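Local coordinates for glutaredoxin related protein (Sulfolobus solfataricus, PDB 4MNN) that is an atypical protein disulfide oxidoreductase of the glutaredoxin family, probably exchanging thiols and disulfides through two linked thioredoxin-like units, at residues F74-R80 with E119-Q123; D146-V150 with D160-I164. One frame throughout, in Å; residues are numbered along the deposited sequence.

Interaction 1: residues F74-R80 with E119-Q123; sequences FLNSLVR and EFLYQ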
loop_
_atom_site.group_PDB
_atom_site.type_symbol
_atom_site.label_atom_id
_atom_site.label_comp_id
_atom_site.label_asym_id
_atom_site.label_seq_id
_atom_site.Cartn_x
_atom_site.Cartn_y
_atom_site.Cartn_z
ATOM N N PHE A 74 -6.109 -2.816 1.126
ATOM C CA PHE A 74 -5.918 -1.397 0.809
ATOM C C PHE A 74 -6.980 -0.534 1.521
ATOM O O PHE A 74 -6.650 0.449 2.191
ATOM C CB PHE A 74 -5.976 -1.211 -0.721
ATOM C CG PHE A 74 -5.913 0.231 -1.161
ATOM C CD1 PHE A 74 -4.721 0.953 -1.066
ATOM C CD2 PHE A 74 -7.040 0.860 -1.666
ATOM C CE1 PHE A 74 -4.661 2.304 -1.479
ATOM C CE2 PHE A 74 -6.986 2.217 -2.078
ATOM C CZ PHE A 74 -5.790 2.924 -1.976
ATOM N N LEU A 75 -8.247 -0.918 1.407
ATOM C CA LEU A 75 -9.319 -0.195 2.083
ATOM C C LEU A 75 -9.132 -0.255 3.588
ATOM O O LEU A 75 -9.375 0.726 4.284
ATOM C CB LEU A 75 -10.694 -0.793 1.733
ATOM C CG LEU A 75 -11.116 -0.541 0.293
ATOM C CD1 LEU A 75 -12.376 -1.297 0.007
ATOM C CD2 LEU A 75 -11.264 0.966 0.060
ATOM N N ASN A 76 -8.717 -1.402 4.108
ATOM C CA ASN A 76 -8.485 -1.508 5.535
ATOM C C ASN A 76 -7.405 -0.539 5.988
ATOM O O ASN A 76 -7.472 0.016 7.095
ATOM C CB ASN A 76 -8.013 -2.907 5.902
ATOM C CG ASN A 76 -9.073 -3.722 6.580
ATOM O OD1 ASN A 76 -10.228 -3.679 6.205
ATOM N ND2 ASN A 76 -8.667 -4.517 7.565
ATOM N N SER A 77 -6.374 -0.364 5.173
ATOM C CA SER A 77 -5.309 0.521 5.585
ATOM C C SER A 77 -5.809 1.938 5.640
ATOM O O SER A 77 -5.381 2.717 6.484
ATOM C CB SER A 77 -4.085 0.458 4.648
ATOM O OG SER A 77 -4.343 1.020 3.361
ATOM N N LEU A 78 -6.689 2.313 4.716
ATOM C CA LEU A 78 -7.201 3.686 4.741
ATOM C C LEU A 78 -7.922 3.970 6.068
ATOM O O LEU A 78 -7.751 5.030 6.687
ATOM C CB LEU A 78 -8.185 3.874 3.583
ATOM C CG LEU A 78 -7.677 4.509 2.261
ATOM C CD1 LEU A 78 -6.227 4.343 2.054
ATOM C CD2 LEU A 78 -8.504 3.994 1.091
ATOM N N VAL A 79 -8.766 3.031 6.472
ATOM C CA VAL A 79 -9.519 3.205 7.713
ATOM C C VAL A 79 -8.581 3.239 8.920
ATOM O O VAL A 79 -8.741 4.070 9.807
ATOM C CB VAL A 79 -10.543 2.059 7.861
ATOM C CG1 VAL A 79 -11.272 2.150 9.231
ATOM C CG2 VAL A 79 -11.524 2.108 6.685
ATOM N N ARG A 80 -7.604 2.331 8.964
ATOM C CA ARG A 80 -6.679 2.288 10.103
ATOM C C ARG A 80 -5.865 3.570 10.208
ATOM O O ARG A 80 -5.711 4.133 11.294
ATOM C CB ARG A 80 -5.733 1.082 10.001
ATOM C CG ARG A 80 -6.384 -0.288 10.128
ATOM C CD ARG A 80 -5.384 -1.311 10.746
ATOM N NE ARG A 80 -6.075 -2.562 11.031
ATOM C CZ ARG A 80 -6.117 -3.605 10.205
ATOM N NH1 ARG A 80 -5.483 -3.562 9.027
ATOM N NH2 ARG A 80 -6.847 -4.671 10.533
ATOM N N GLU A 119 -1.034 -6.217 4.401
ATOM C CA GLU A 119 -1.724 -5.693 5.589
ATOM C C GLU A 119 -0.781 -5.454 6.757
ATOM O O GLU A 119 -0.864 -4.448 7.472
ATOM C CB GLU A 119 -2.818 -6.670 5.986
ATOM C CG GLU A 119 -3.722 -6.152 7.099
ATOM C CD GLU A 119 -5.185 -6.471 6.820
ATOM O OE1 GLU A 119 -5.569 -7.671 6.848
ATOM O OE2 GLU A 119 -5.944 -5.516 6.563
ATOM N N PHE A 120 0.132 -6.399 6.940
ATOM C CA PHE A 120 1.124 -6.355 8.001
ATOM C C PHE A 120 2.042 -5.141 7.758
ATOM O O PHE A 120 2.224 -4.301 8.644
ATOM C CB PHE A 120 1.925 -7.667 7.991
ATOM C CG PHE A 120 3.040 -7.710 9.002
ATOM C CD1 PHE A 120 2.773 -7.984 10.340
ATOM C CD2 PHE A 120 4.359 -7.501 8.607
ATOM C CE1 PHE A 120 3.816 -8.057 11.289
ATOM C CE2 PHE A 120 5.407 -7.565 9.530
ATOM C CZ PHE A 120 5.135 -7.847 10.878
ATOM N N LEU A 121 2.553 -5.000 6.536
ATOM C CA LEU A 121 3.446 -3.870 6.261
ATOM C C LEU A 121 2.743 -2.519 6.271
ATOM O O LEU A 121 3.352 -1.524 6.659
ATOM C CB LEU A 121 4.198 -4.091 4.936
ATOM C CG LEU A 121 5.188 -5.253 5.020
ATOM C CD1 LEU A 121 5.833 -5.489 3.618
ATOM C CD2 LEU A 121 6.306 -4.935 6.073
ATOM N N TYR A 122 1.462 -2.473 5.890
ATOM C CA TYR A 122 0.724 -1.193 5.924
ATOM C C TYR A 122 0.711 -0.722 7.368
ATOM O O TYR A 122 0.831 0.477 7.645
ATOM C CB TYR A 122 -0.718 -1.354 5.460
ATOM C CG TYR A 122 -0.873 -1.556 3.974
ATOM C CD1 TYR A 122 -1.905 -2.366 3.468
ATOM C CD2 TYR A 122 -0.012 -0.912 3.066
ATOM C CE1 TYR A 122 -2.087 -2.530 2.081
ATOM C CE2 TYR A 122 -0.176 -1.067 1.664
ATOM C CZ TYR A 122 -1.226 -1.873 1.191
ATOM O OH TYR A 122 -1.455 -1.997 -0.156
ATOM N N GLN A 123 0.572 -1.663 8.296
ATOM C CA GLN A 123 0.551 -1.280 9.706
ATOM C C GLN A 123 1.934 -0.859 10.177
ATOM O O GLN A 123 2.055 0.050 10.980
ATOM C CB GLN A 123 -0.016 -2.411 10.542
ATOM C CG GLN A 123 -1.513 -2.568 10.251
ATOM C CD GLN A 123 -2.111 -3.726 10.974
ATOM O OE1 GLN A 123 -2.155 -4.839 10.458
ATOM N NE2 GLN A 123 -2.570 -3.479 12.194
#
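F74 opens the contact against Y122: its backbone N stands obliquely to the phenol ring, 4.1 Å from Y122 CE1, and the Y122 hydroxyl comes to the edge of the F74 ring. The bond from F74 CA to CB points away from helix 114-127, and the ring packs on F30, F33 and V52. Two residues on, N76 reaches across to E119; its ND2 lies 3.1 Å from E119 OE2, but the bond is weak, bent to 124°. S77 meets the Y122 ring with CB, 3.8 Å from Y122 CD1, while its OG lies over one face near the rim. With OG set between backbone N and carbonyl carbon (chi1 69°), S77 OG bonds F74 O at 2.6 Å, so that F74 O takes two donors, the other being L78 N. S77 OG also bonds Y60, whose ring stacks on Y122. R80 closes the row: its extended chain carries NH1 to 3.2 Å from E119 OE2, a salt bridge that leaves from the guanidinium plane but enters from above the carboxylate. The same oxygen thus receives N76 and R80 together. The Q123 amide stacks on one guanidinium face, the planes 12° apart. Such near-parallel helices, one from each thioredoxin-like half and 9.8 Å apart at the axes, fit the paired thioredoxin folds of protein disulfide oxidoreductases.

Interaction 2: residues D146-V150 with D160-I164; sequences DKYRV and DKVEI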
loop_
_atom_site.group_PDB
_atom_site.type_symbol
_atom_site.label_atom_id
_atom_site.label_comp_id
_atom_site.label_asym_id
_atom_site.label_seq_id
_atom_site.Cartn_x
_atom_site.Cartn_y
_atom_site.Cartn_z
ATOM N N ASP A 146 12.353 -7.707 -11.894
ATOM C CA ASP A 146 13.591 -8.350 -12.315
ATOM C C ASP A 146 14.839 -7.749 -11.704
ATOM O O ASP A 146 15.815 -8.457 -11.448
ATOM C CB ASP A 146 13.653 -8.397 -13.841
ATOM C CG ASP A 146 12.649 -9.375 -14.414
ATOM O OD1 ASP A 146 12.330 -10.364 -13.707
ATOM O OD2 ASP A 146 12.173 -9.178 -15.561
ATOM N N LYS A 147 14.790 -6.458 -11.418
ATOM C CA LYS A 147 15.916 -5.774 -10.826
ATOM C C LYS A 147 16.244 -6.425 -9.484
ATOM O O LYS A 147 17.428 -6.598 -9.113
ATOM C CB LYS A 147 15.561 -4.302 -10.615
ATOM C CG LYS A 147 16.635 -3.522 -9.869
ATOM C CD LYS A 147 16.303 -2.036 -9.784
ATOM C CE LYS A 147 17.367 -1.300 -8.958
ATOM N NZ LYS A 147 16.972 0.119 -8.724
ATOM N N TYR A 148 15.177 -6.786 -8.759
ATOM C CA TYR A 148 15.345 -7.413 -7.453
ATOM C C TYR A 148 15.266 -8.938 -7.491
ATOM O O TYR A 148 15.203 -9.604 -6.441
ATOM C CB TYR A 148 14.351 -6.796 -6.443
ATOM C CG TYR A 148 14.638 -5.325 -6.208
ATOM C CD1 TYR A 148 13.896 -4.344 -6.864
ATOM C CD2 TYR A 148 15.716 -4.918 -5.418
ATOM C CE1 TYR A 148 14.213 -2.997 -6.743
ATOM C CE2 TYR A 148 16.048 -3.554 -5.288
ATOM C CZ TYR A 148 15.285 -2.609 -5.957
ATOM O OH TYR A 148 15.562 -1.249 -5.856
ATOM N N ARG A 149 15.314 -9.499 -8.703
ATOM C CA ARG A 149 15.336 -10.952 -8.883
ATOM C C ARG A 149 14.172 -11.702 -8.244
ATOM O O ARG A 149 14.309 -12.808 -7.701
ATOM C CB ARG A 149 16.676 -11.502 -8.357
ATOM C CG ARG A 149 17.919 -10.896 -9.043
ATOM C CD ARG A 149 19.164 -11.671 -8.572
ATOM N NE ARG A 149 20.391 -11.432 -9.328
ATOM C CZ ARG A 149 20.800 -10.257 -9.805
ATOM N NH1 ARG A 149 20.071 -9.153 -9.629
ATOM N NH2 ARG A 149 21.968 -10.180 -10.442
ATOM N N VAL A 150 13.009 -11.097 -8.359
ATOM C CA VAL A 150 11.785 -11.661 -7.813
ATOM C C VAL A 150 11.174 -12.688 -8.772
ATOM O O VAL A 150 11.045 -12.429 -9.970
ATOM C CB VAL A 150 10.771 -10.504 -7.535
ATOM C CG1 VAL A 150 9.399 -11.067 -6.987
ATOM C CG2 VAL A 150 11.418 -9.494 -6.539
ATOM N N ASP A 160 17.013 -2.123 -0.463
ATOM C CA ASP A 160 17.342 -2.435 -1.872
ATOM C C ASP A 160 18.367 -3.554 -2.025
ATOM O O ASP A 160 19.033 -3.666 -3.060
ATOM C CB ASP A 160 17.869 -1.187 -2.597
ATOM C CG ASP A 160 16.824 -0.112 -2.729
ATOM O OD1 ASP A 160 15.987 -0.198 -3.638
ATOM O OD2 ASP A 160 16.814 0.825 -1.904
ATOM N N LYS A 161 18.461 -4.418 -1.025
ATOM C CA LYS A 161 19.456 -5.493 -1.041
ATOM C C LYS A 161 18.871 -6.820 -1.529
ATOM O O LYS A 161 17.881 -7.298 -0.984
ATOM C CB LYS A 161 19.992 -5.679 0.373
ATOM C CG LYS A 161 21.456 -6.052 0.503
ATOM C CD LYS A 161 21.780 -7.379 -0.111
ATOM C CE LYS A 161 23.172 -7.849 0.317
ATOM N NZ LYS A 161 23.438 -9.232 -0.185
ATOM N N VAL A 162 19.475 -7.406 -2.554
ATOM C CA VAL A 162 19.012 -8.700 -3.047
ATOM C C VAL A 162 19.871 -9.693 -2.271
ATOM O O VAL A 162 21.110 -9.661 -2.369
ATOM C CB VAL A 162 19.276 -8.884 -4.576
ATOM C CG1 VAL A 162 18.993 -10.337 -4.999
ATOM C CG2 VAL A 162 18.422 -7.962 -5.351
ATOM N N GLU A 163 19.229 -10.547 -1.476
ATOM C CA GLU A 163 19.938 -11.523 -0.660
ATOM C C GLU A 163 20.035 -12.787 -1.513
ATOM O O GLU A 163 19.015 -13.353 -1.891
ATOM C CB GLU A 163 19.154 -11.827 0.633
ATOM C CG GLU A 163 19.001 -10.650 1.647
ATOM C CD GLU A 163 20.342 -10.165 2.211
ATOM O OE1 GLU A 163 21.316 -10.944 2.183
ATOM O OE2 GLU A 163 20.424 -9.009 2.695
ATOM N N ILE A 164 21.259 -13.213 -1.816
ATOM C CA ILE A 164 21.484 -14.411 -2.631
ATOM C C ILE A 164 22.189 -15.439 -1.748
ATOM O O ILE A 164 23.243 -15.150 -1.183
ATOM C CB ILE A 164 22.422 -14.117 -3.847
ATOM C CG1 ILE A 164 21.945 -12.882 -4.616
ATOM C CG2 ILE A 164 22.461 -15.345 -4.794
ATOM C CD1 ILE A 164 20.868 -13.152 -5.594
HETATM O O HOH W 1 17.661 1.819 -5.950
#
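Y148 lies along the loop after strand 155-158, and its backbone and side chain meet V162 and D160 in turn. Y148 CA touches V162 CG2 at 3.8 Å, and Y148 CB keeps 4.4 Å from the same methyl. Y148 CG is anti to the carbonyl carbon, beside the backbone N (chi1 -64°), and from there the ring runs out until its end reaches D160. Y148 CD2 still grazes V162 CG2, at 4.1 Å, while K147 CG lies over one face near the rim. Further out, Y148 CE2 has D160 O at its edge, in the ring plane and 3.7 Å off. At the tip, Y148 OH donates to D160 OD1 in a very short bond of 2.5 Å, with the carboxylate turned 36° from the ring. K104 NZ serves both ends of this pair, bonding Y148 OH and forming a salt bridge with D160 OD1; K147 NZ adds a weak bond to the hydroxyl. A phenylalanine here, lacking the hydroxyl, would probably leave D160 OD1 without its phenol donor and K104 NZ without one of its two partners. Next along, the extended side chain of R149 crosses those of V162 and I164 at about a right angle, R149 CD resting 3.8 Å from V162 CG1 and 3.7 Å from I164 CD1. R149 has positive phi (56°) as the C-prime residue of a Schellman motif: this surface contact sets the capped end of helix 142-147 against the loop that leaves the edge strand 155-158 of a thioredoxin-like unit.

How the interactions relate
Followed from the N terminus, the chain first builds the thioredoxin-like half that ends in helix 71-83. Interaction 1 then closes a loop of 38 residues, spanning helix 90-96 and strand 101-107 and holding the C111-C114 disulfide, and ties the helices of the two halves side by side. Interaction 2 opens after that loop is complete, so the two stand in series, neither nesting nor crossing. Its own loop is short, nine residues that include strand 155-158, and stays within the second half. Centres lie 25 Å apart, nearest atoms about 12 Å: one contact joins the halves, the other holds the end of helix 142-147 to the loop after the outermost strand 155-158.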